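Local coordinates for protein N-acetyl-beta-D glucosaminidase (Rhizomucor miehei CAU432, PDB 4ZM6) that pairs a family 3 beta-N-acetylglucosaminidase with a GCN5-related glucosamine N-acetyltransferase region that binds acetyl-coenzyme A, at residues D559-D564 against L613-V618; P661-Q666 against W850-L855. All blocks are in the same frame, centred on the assembly; numbering follows the deposited sequence.

Interaction 1: D559-D564 against L613-V618; sequences DIFGKD and LMLLMV. With ACO (acetyl coenzyme *a), chain C.
Met-617 turns its CG into the position between backbone N and carbonyl carbon (chi1 78°), and a bend at chi3 (-49°) brings CE against both Ile-560 and Phe-561 on helix 546-561. There CE lies 3.4 Å from CE2 of Phe-561, approaching the ring obliquely, and 3.6 Å from CD1 of Ile-560. The same CD1 comes close to the carbonyl O of Val-618. Leu-615, two residues earlier on the strand, brings CD1 to Phe-561 CE2, the two side chains sliding past each other in opposite directions. Within the helix, Ile-560 CG2 sits over the centre of the Phe-561 ring and covers that face; Phe-657 and Trp-557 also meet the ring.

The pantetheine arm of acetyl coenzyme A passes between helix and strand. Its C7P packs 3.7 Å from Ile-560 CG2, and its N4P lies near the plane of the Phe-561 ring at the edge, 3.8 Å from CZ. On the strand side Val-618 N donates a nearly straight bond to the amide O9P (2.8 Å, 164°), while N4P gives a weak one to Leu-616 O. Leu-616 N holds the acetyl O at 3.0 Å. The arm thus runs like an extra strand beside 613-618, just past a classic beta bulge in which Met-614 and Leu-615 both face Ala-599. This is the acetyl-CoA site of the GNAT fold: apolar side chains line the pantetheine arm, backbone groups of Leu-616 and Val-618 bond its amides, one of them weakly, and the N-H of Leu-616 on the thioester carbonyl may polarise it toward acyl transfer.

Interaction 2: P661-Q666 against W850-L855; sequences PDDDAQ and WRSYRL
Arg-851 passes close to OD2 of Asp-663, which takes the backbone N-H of the next residue. The guanidinium of Arg-851 leads elsewhere: Trp-850 CZ2 sits over the centre of one of its faces, Trp-565 makes a cation-pi contact, and NH2 bonds to Asp-564 O. At Ser-852 the backbone N donates to OD2 of Asp-663 (2.8 Å, 164°) on the syn lone pair; in Asp-663, chi1 (-53°) sets CG anti to the carbonyl carbon, on the side of the backbone N. Water 1 ties the same groups together, accepting from Asp-663 N and donating to both Asp-663 OD2 and Ser-852 O. Ser-852 O also takes the backbone N of Asp-662 at 3.0 Å, a more bent bond, while Ser-852 OG turns to His-687.

Tyr-853 is the antiparallel, non-hydrogen-bonded partner of Pro-661, their CA atoms 4.3 Å apart and their side chains diverging. CD2 of the Tyr-853 ring meets CA of Pro-661 obliquely at 3.7 Å, and the phenol OH binds Asp-688. Arg-854 NH2 stays 4.2 Å from OD1 of Asp-662, a distance beyond a salt bridge, and NH1 bonds to Asp-682 O.

The contact joins the first N-acetyltransferase sequence region to the last strand of the second. Strand 847-857 carries several short pairings at once: antiparallel to 660-661, 680-681 and 686-692, with a classic beta bulge where Trp-850 and Arg-851 both face Asp-688. Three residues past Pro-661, Asp-664 stands at the N-cap of helix 665-677, its side chain capping a backbone N; Pro-661 and Asp-662 pack against that helix.

From the N terminus, the chain leaves helix 546-561, passes helix 569-577 and strands 585-588 and 594-605, and returns on strand 608-618, where interaction 1 closes a loop of 48 intervening residues; the acetyl-CoA site lies at this closure. Interaction 2 opens only afterwards, at 661, and closes on strand 847-857 with 183 residues between its segments, so the two are in series, neither nested nor crossed. The first lies within the first N-acetyltransferase sequence region; the second brings that region against the second such region. Their centres lie 12 Å apart, and they touch through Asp-564 and Arg-851, linking 562-564 to strand 847-857.

Interaction 1: D559-D564 against L613-V618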
loop_
_atom_site.group_PDB
_atom_site.type_symbol
_atom_site.label_atom_id
_atom_site.label_comp_id
_atom_site.label_asym_id
_atom_site.label_seq_id
_atom_site.Cartn_x
_atom_site.Cartn_y
_atom_site.Cartn_z
ATOM N N ASP A 559 1.877 -0.947 33.652
ATOM C CA ASP A 559 0.614 -1.566 34.025
ATOM C C ASP A 559 0.691 -3.101 34.005
ATOM O O ASP A 559 0.136 -3.755 34.884
ATOM C CB ASP A 559 -0.492 -1.067 33.087
ATOM C CG ASP A 559 -1.878 -1.421 33.571
ATOM O OD1 ASP A 559 -2.041 -1.731 34.772
ATOM O OD2 ASP A 559 -2.813 -1.381 32.741
ATOM N N ILE A 560 1.393 -3.656 33.018
ATOM C CA ILE A 560 1.464 -5.108 32.796
ATOM C C ILE A 560 2.687 -5.764 33.434
ATOM O O ILE A 560 2.570 -6.831 34.030
ATOM C CB ILE A 560 1.475 -5.421 31.283
ATOM C CG1 ILE A 560 0.114 -5.068 30.684
ATOM C CG2 ILE A 560 1.823 -6.882 31.015
ATOM C CD1 ILE A 560 0.071 -5.106 29.176
ATOM N N PHE A 561 3.855 -5.141 33.272
ATOM C CA PHE A 561 5.128 -5.698 33.735
ATOM C C PHE A 561 5.755 -4.926 34.905
ATOM O O PHE A 561 6.817 -5.305 35.393
ATOM C CB PHE A 561 6.139 -5.699 32.587
ATOM C CG PHE A 561 5.759 -6.573 31.424
ATOM C CD1 PHE A 561 5.775 -7.956 31.542
ATOM C CD2 PHE A 561 5.434 -6.013 30.193
ATOM C CE1 PHE A 561 5.442 -8.765 30.466
ATOM C CE2 PHE A 561 5.101 -6.816 29.112
ATOM C CZ PHE A 561 5.101 -8.193 29.249
ATOM N N GLY A 562 5.102 -3.857 35.360
ATOM C CA GLY A 562 5.680 -2.954 36.360
ATOM C C GLY A 562 6.161 -3.573 37.664
ATOM O O GLY A 562 7.105 -3.064 38.270
ATOM N N LYS A 563 5.523 -4.657 38.103
ATOM C CA LYS A 563 5.869 -5.294 39.381
ATOM C C LYS A 563 7.252 -5.946 39.345
ATOM O O LYS A 563 8.111 -5.604 40.148
ATOM C CB LYS A 563 4.810 -6.327 39.795
ATOM N N ASP A 564 7.462 -6.872 38.414
ATOM C CA ASP A 564 8.737 -7.603 38.313
ATOM C C ASP A 564 9.761 -6.961 37.372
ATOM O O ASP A 564 10.953 -7.258 37.465
ATOM C CB ASP A 564 8.497 -9.043 37.834
ATOM C CG ASP A 564 7.852 -9.920 38.891
ATOM O OD1 ASP A 564 7.437 -9.395 39.946
ATOM O OD2 ASP A 564 7.761 -11.143 38.654
ATOM N N LEU A 613 9.621 -11.485 17.092
ATOM C CA LEU A 613 8.487 -10.869 17.764
ATOM C C LEU A 613 8.998 -10.403 19.116
ATOM O O LEU A 613 9.050 -11.170 20.076
ATOM C CB LEU A 613 7.325 -11.859 17.896
ATOM C CG LEU A 613 5.922 -11.272 18.110
ATOM C CD1 LEU A 613 4.857 -12.349 18.004
ATOM C CD2 LEU A 613 5.803 -10.593 19.454
ATOM N N MET A 614 9.388 -9.134 19.174
ATOM C CA MET A 614 10.104 -8.593 20.325
ATOM C C MET A 614 9.199 -8.510 21.543
ATOM O O MET A 614 9.618 -8.786 22.665
ATOM C CB MET A 614 10.660 -7.196 20.010
ATOM C CG MET A 614 11.665 -7.146 18.866
ATOM S SD MET A 614 12.042 -5.452 18.359
ATOM C CE MET A 614 12.975 -4.889 19.778
ATOM N N LEU A 615 7.958 -8.108 21.320
ATOM C CA LEU A 615 7.024 -7.918 22.417
ATOM C C LEU A 615 5.596 -7.939 21.890
ATOM O O LEU A 615 5.334 -7.492 20.769
ATOM C CB LEU A 615 7.308 -6.592 23.123
ATOM C CG LEU A 615 6.530 -6.302 24.404
ATOM C CD1 LEU A 615 7.042 -7.154 25.550
ATOM C CD2 LEU A 615 6.631 -4.829 24.759
ATOM N N LEU A 616 4.695 -8.491 22.700
ATOM C CA LEU A 616 3.264 -8.451 22.444
ATOM C C LEU A 616 2.614 -8.249 23.794
ATOM O O LEU A 616 2.878 -9.010 24.717
ATOM C CB LEU A 616 2.792 -9.772 21.838
ATOM C CG LEU A 616 1.567 -9.803 20.909
ATOM C CD1 LEU A 616 0.838 -11.136 21.058
ATOM C CD2 LEU A 616 0.599 -8.651 21.143
ATOM N N MET A 617 1.786 -7.219 23.925
ATOM C CA MET A 617 1.150 -6.910 25.207
ATOM C C MET A 617 -0.150 -6.151 24.988
ATOM O O MET A 617 -0.236 -5.322 24.081
ATOM C CB MET A 617 2.097 -6.077 26.080
ATOM C CG MET A 617 2.173 -4.604 25.691
ATOM S SD MET A 617 3.525 -3.636 26.399
ATOM C CE MET A 617 3.388 -4.070 28.122
ATOM N N VAL A 618 -1.160 -6.446 25.810
ATOM C CA VAL A 618 -2.411 -5.675 25.806
ATOM C C VAL A 618 -2.869 -5.407 27.245
ATOM O O VAL A 618 -2.648 -6.224 28.141
ATOM C CB VAL A 618 -3.540 -6.335 24.947
ATOM C CG1 VAL A 618 -2.994 -7.438 24.047
ATOM C CG2 VAL A 618 -4.664 -6.897 25.803
HETATM N N1A ACO C . -15.061 -14.188 23.780
HETATM C C2A ACO C . -14.645 -15.238 24.526
HETATM N N3A ACO C . -13.349 -15.608 24.624
HETATM C C4A ACO C . -12.369 -14.926 23.974
HETATM C C5A ACO C . -12.755 -13.774 23.136
HETATM C C6A ACO C . -14.193 -13.423 23.070
HETATM N N6A ACO C . -14.608 -12.372 22.324
HETATM N N7A ACO C . -11.629 -13.291 22.601
HETATM C C8A ACO C . -10.601 -14.060 23.046
HETATM N N9A ACO C . -11.040 -15.041 23.859
HETATM C C1B ACO C . -10.177 -16.057 24.525
HETATM C C2B ACO C . -10.079 -17.350 23.719
HETATM O O2B ACO C . -10.267 -18.482 24.579
HETATM C C3B ACO C . -8.702 -17.337 23.071
HETATM O O3B ACO C . -8.073 -18.630 22.982
HETATM P P3B ACO C . -7.411 -19.495 24.186
HETATM O O7A ACO C . -5.988 -18.987 24.299
HETATM O O8A ACO C . -8.292 -19.270 25.393
HETATM O O9A ACO C . -7.487 -20.898 23.653
HETATM C C4B ACO C . -7.909 -16.320 23.889
HETATM O O4B ACO C . -8.846 -15.542 24.651
HETATM C C5B ACO C . -7.061 -15.427 22.993
HETATM O O5B ACO C . -6.878 -14.188 23.662
HETATM P P1A ACO C . -6.846 -12.790 22.881
HETATM O O1A ACO C . -7.969 -11.944 23.434
HETATM O O2A ACO C . -6.717 -12.979 21.394
HETATM O O3A ACO C . -5.424 -12.326 23.460
HETATM P P2A ACO C . -5.313 -11.152 24.539
HETATM O O4A ACO C . -5.935 -9.913 23.937
HETATM O O5A ACO C . -5.810 -11.643 25.868
HETATM O O6A ACO C . -3.719 -10.995 24.608
HETATM C CBP ACO C . -1.637 -11.678 25.645
HETATM C CCP ACO C . -2.901 -12.120 24.926
HETATM C CDP ACO C . -0.815 -10.778 24.735
HETATM C CEP ACO C . -0.818 -12.915 25.981
HETATM C CAP ACO C . -2.078 -10.937 26.909
HETATM O OAP ACO C . -2.504 -11.880 27.888
HETATM C C9P ACO C . -1.014 -10.051 27.491
HETATM O O9P ACO C . -1.006 -8.864 27.194
HETATM N N8P ACO C . -0.125 -10.583 28.328
HETATM C C7P ACO C . 0.885 -9.752 28.952
HETATM C C6P ACO C . 1.999 -10.556 29.601
HETATM C C5P ACO C . 2.923 -11.283 28.641
HETATM O O5P ACO C . 3.468 -12.276 29.092
HETATM N N4P ACO C . 3.161 -10.843 27.394
HETATM C C3P ACO C . 4.113 -11.509 26.501
HETATM C C2P ACO C . 5.532 -10.935 26.600
HETATM S S1P ACO C . 6.777 -12.034 25.969
HETATM C C ACO C . 6.909 -11.647 24.360
HETATM O O ACO C . 6.159 -10.828 23.856
HETATM C CH3 ACO C . 7.966 -12.344 23.566
#

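Interaction 2: P661-Q666 against W850-L855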
loop_
_atom_site.group_PDB
_atom_site.type_symbol
_atom_site.label_atom_id
_atom_site.label_comp_id
_atom_site.label_asym_id
_atom_site.label_seq_id
_atom_site.Cartn_x
_atom_site.Cartn_y
_atom_site.Cartn_z
ATOM N N PRO A 661 9.049 -14.911 29.529
ATOM C CA PRO A 661 9.249 -15.029 30.973
ATOM C C PRO A 661 8.496 -16.215 31.566
ATOM O O PRO A 661 7.440 -16.597 31.053
ATOM C CB PRO A 661 8.681 -13.714 31.513
ATOM C CG PRO A 661 8.861 -12.742 30.401
ATOM C CD PRO A 661 8.808 -13.518 29.113
ATOM N N ASP A 662 9.048 -16.787 32.634
ATOM C CA ASP A 662 8.488 -17.987 33.258
ATOM C C ASP A 662 8.134 -17.830 34.742
ATOM O O ASP A 662 7.454 -18.686 35.308
ATOM C CB ASP A 662 9.483 -19.135 33.097
ATOM C CG ASP A 662 8.878 -20.475 33.416
ATOM O OD1 ASP A 662 7.961 -20.903 32.685
ATOM O OD2 ASP A 662 9.319 -21.096 34.401
ATOM N N ASP A 663 8.559 -16.736 35.365
ATOM C CA ASP A 663 8.525 -16.626 36.823
ATOM C C ASP A 663 7.238 -16.009 37.387
ATOM O O ASP A 663 7.144 -15.778 38.590
ATOM C CB ASP A 663 9.751 -15.845 37.310
ATOM C CG ASP A 663 11.057 -16.430 36.790
ATOM O OD1 ASP A 663 11.269 -17.656 36.931
ATOM O OD2 ASP A 663 11.868 -15.665 36.222
ATOM N N ASP A 664 6.250 -15.743 36.538
ATOM C CA ASP A 664 4.938 -15.331 37.021
ATOM C C ASP A 664 3.835 -15.967 36.183
ATOM O O ASP A 664 4.082 -16.446 35.076
ATOM C CB ASP A 664 4.804 -13.806 37.054
ATOM C CG ASP A 664 4.610 -13.205 35.680
ATOM O OD1 ASP A 664 5.567 -13.246 34.880
ATOM O OD2 ASP A 664 3.504 -12.685 35.402
ATOM N N ALA A 665 2.622 -15.966 36.732
ATOM C CA ALA A 665 1.489 -16.686 36.148
ATOM C C ALA A 665 1.005 -16.074 34.838
ATOM O O ALA A 665 0.748 -16.797 33.882
ATOM C CB ALA A 665 0.343 -16.757 37.150
ATOM N N GLN A 666 0.880 -14.750 34.793
ATOM C CA GLN A 666 0.464 -14.062 33.565
ATOM C C GLN A 666 1.423 -14.350 32.401
ATOM O O GLN A 666 0.997 -14.440 31.243
ATOM C CB GLN A 666 0.337 -12.551 33.796
ATOM N N TRP A 850 18.515 -15.196 38.070
ATOM C CA TRP A 850 17.742 -14.007 38.384
ATOM C C TRP A 850 16.318 -14.131 37.857
ATOM O O TRP A 850 15.355 -13.886 38.583
ATOM C CB TRP A 850 18.427 -12.782 37.773
ATOM C CG TRP A 850 17.670 -11.525 37.983
ATOM C CD1 TRP A 850 17.292 -10.991 39.175
ATOM C CD2 TRP A 850 17.185 -10.638 36.970
ATOM N NE1 TRP A 850 16.597 -9.824 38.971
ATOM C CE2 TRP A 850 16.518 -9.585 37.624
ATOM C CE3 TRP A 850 17.247 -10.635 35.573
ATOM C CZ2 TRP A 850 15.919 -8.530 36.930
ATOM C CZ3 TRP A 850 16.651 -9.585 34.882
ATOM C CH2 TRP A 850 15.997 -8.548 35.562
ATOM N N ARG A 851 16.202 -14.481 36.580
ATOM C CA ARG A 851 14.916 -14.707 35.939
ATOM C C ARG A 851 15.081 -15.794 34.879
ATOM O O ARG A 851 16.172 -15.964 34.327
ATOM C CB ARG A 851 14.408 -13.421 35.280
ATOM C CG ARG A 851 14.149 -12.255 36.224
ATOM C CD ARG A 851 12.892 -12.456 37.051
ATOM N NE ARG A 851 12.722 -11.420 38.073
ATOM C CZ ARG A 851 12.336 -10.167 37.835
ATOM N NH1 ARG A 851 12.078 -9.758 36.601
ATOM N NH2 ARG A 851 12.208 -9.307 38.836
ATOM N N SER A 852 13.999 -16.519 34.587
ATOM C CA SER A 852 14.034 -17.596 33.586
ATOM C C SER A 852 13.040 -17.351 32.453
ATOM O O SER A 852 12.001 -16.719 32.650
ATOM C CB SER A 852 13.759 -18.949 34.249
ATOM O OG SER A 852 14.651 -19.181 35.331
ATOM N N TYR A 853 13.373 -17.851 31.266
ATOM C CA TYR A 853 12.517 -17.718 30.085
ATOM C C TYR A 853 12.427 -19.037 29.331
ATOM O O TYR A 853 13.347 -19.844 29.371
ATOM C CB TYR A 853 13.063 -16.650 29.128
ATOM C CG TYR A 853 13.550 -15.388 29.803
ATOM C CD1 TYR A 853 14.859 -15.284 30.246
ATOM C CD2 TYR A 853 12.707 -14.296 29.990
ATOM C CE1 TYR A 853 15.316 -14.137 30.859
ATOM C CE2 TYR A 853 13.160 -13.138 30.605
ATOM C CZ TYR A 853 14.469 -13.071 31.040
ATOM O OH TYR A 853 14.945 -11.936 31.657
ATOM N N ARG A 854 11.319 -19.244 28.630
ATOM C CA ARG A 854 11.187 -20.376 27.720
ATOM C C ARG A 854 11.178 -19.855 26.295
ATOM O O ARG A 854 10.305 -19.068 25.924
ATOM C CB ARG A 854 9.901 -21.146 27.992
ATOM C CG ARG A 854 9.696 -22.354 27.084
ATOM C CD ARG A 854 8.350 -23.015 27.338
ATOM N NE ARG A 854 8.170 -23.328 28.754
ATOM C CZ ARG A 854 8.736 -24.361 29.375
ATOM N NH1 ARG A 854 9.539 -25.200 28.719
ATOM N NH2 ARG A 854 8.511 -24.543 30.675
ATOM N N LEU A 855 12.148 -20.292 25.499
ATOM C CA LEU A 855 12.237 -19.853 24.118
ATOM C C LEU A 855 11.098 -20.444 23.302
ATOM O O LEU A 855 10.509 -21.458 23.679
ATOM C CB LEU A 855 13.575 -20.261 23.500
ATOM C CG LEU A 855 14.842 -19.772 24.208
ATOM C CD1 LEU A 855 16.055 -19.994 23.312
ATOM C CD2 LEU A 855 14.730 -18.305 24.615
HETATM O O HOH W 1 10.313 -14.543 34.208
#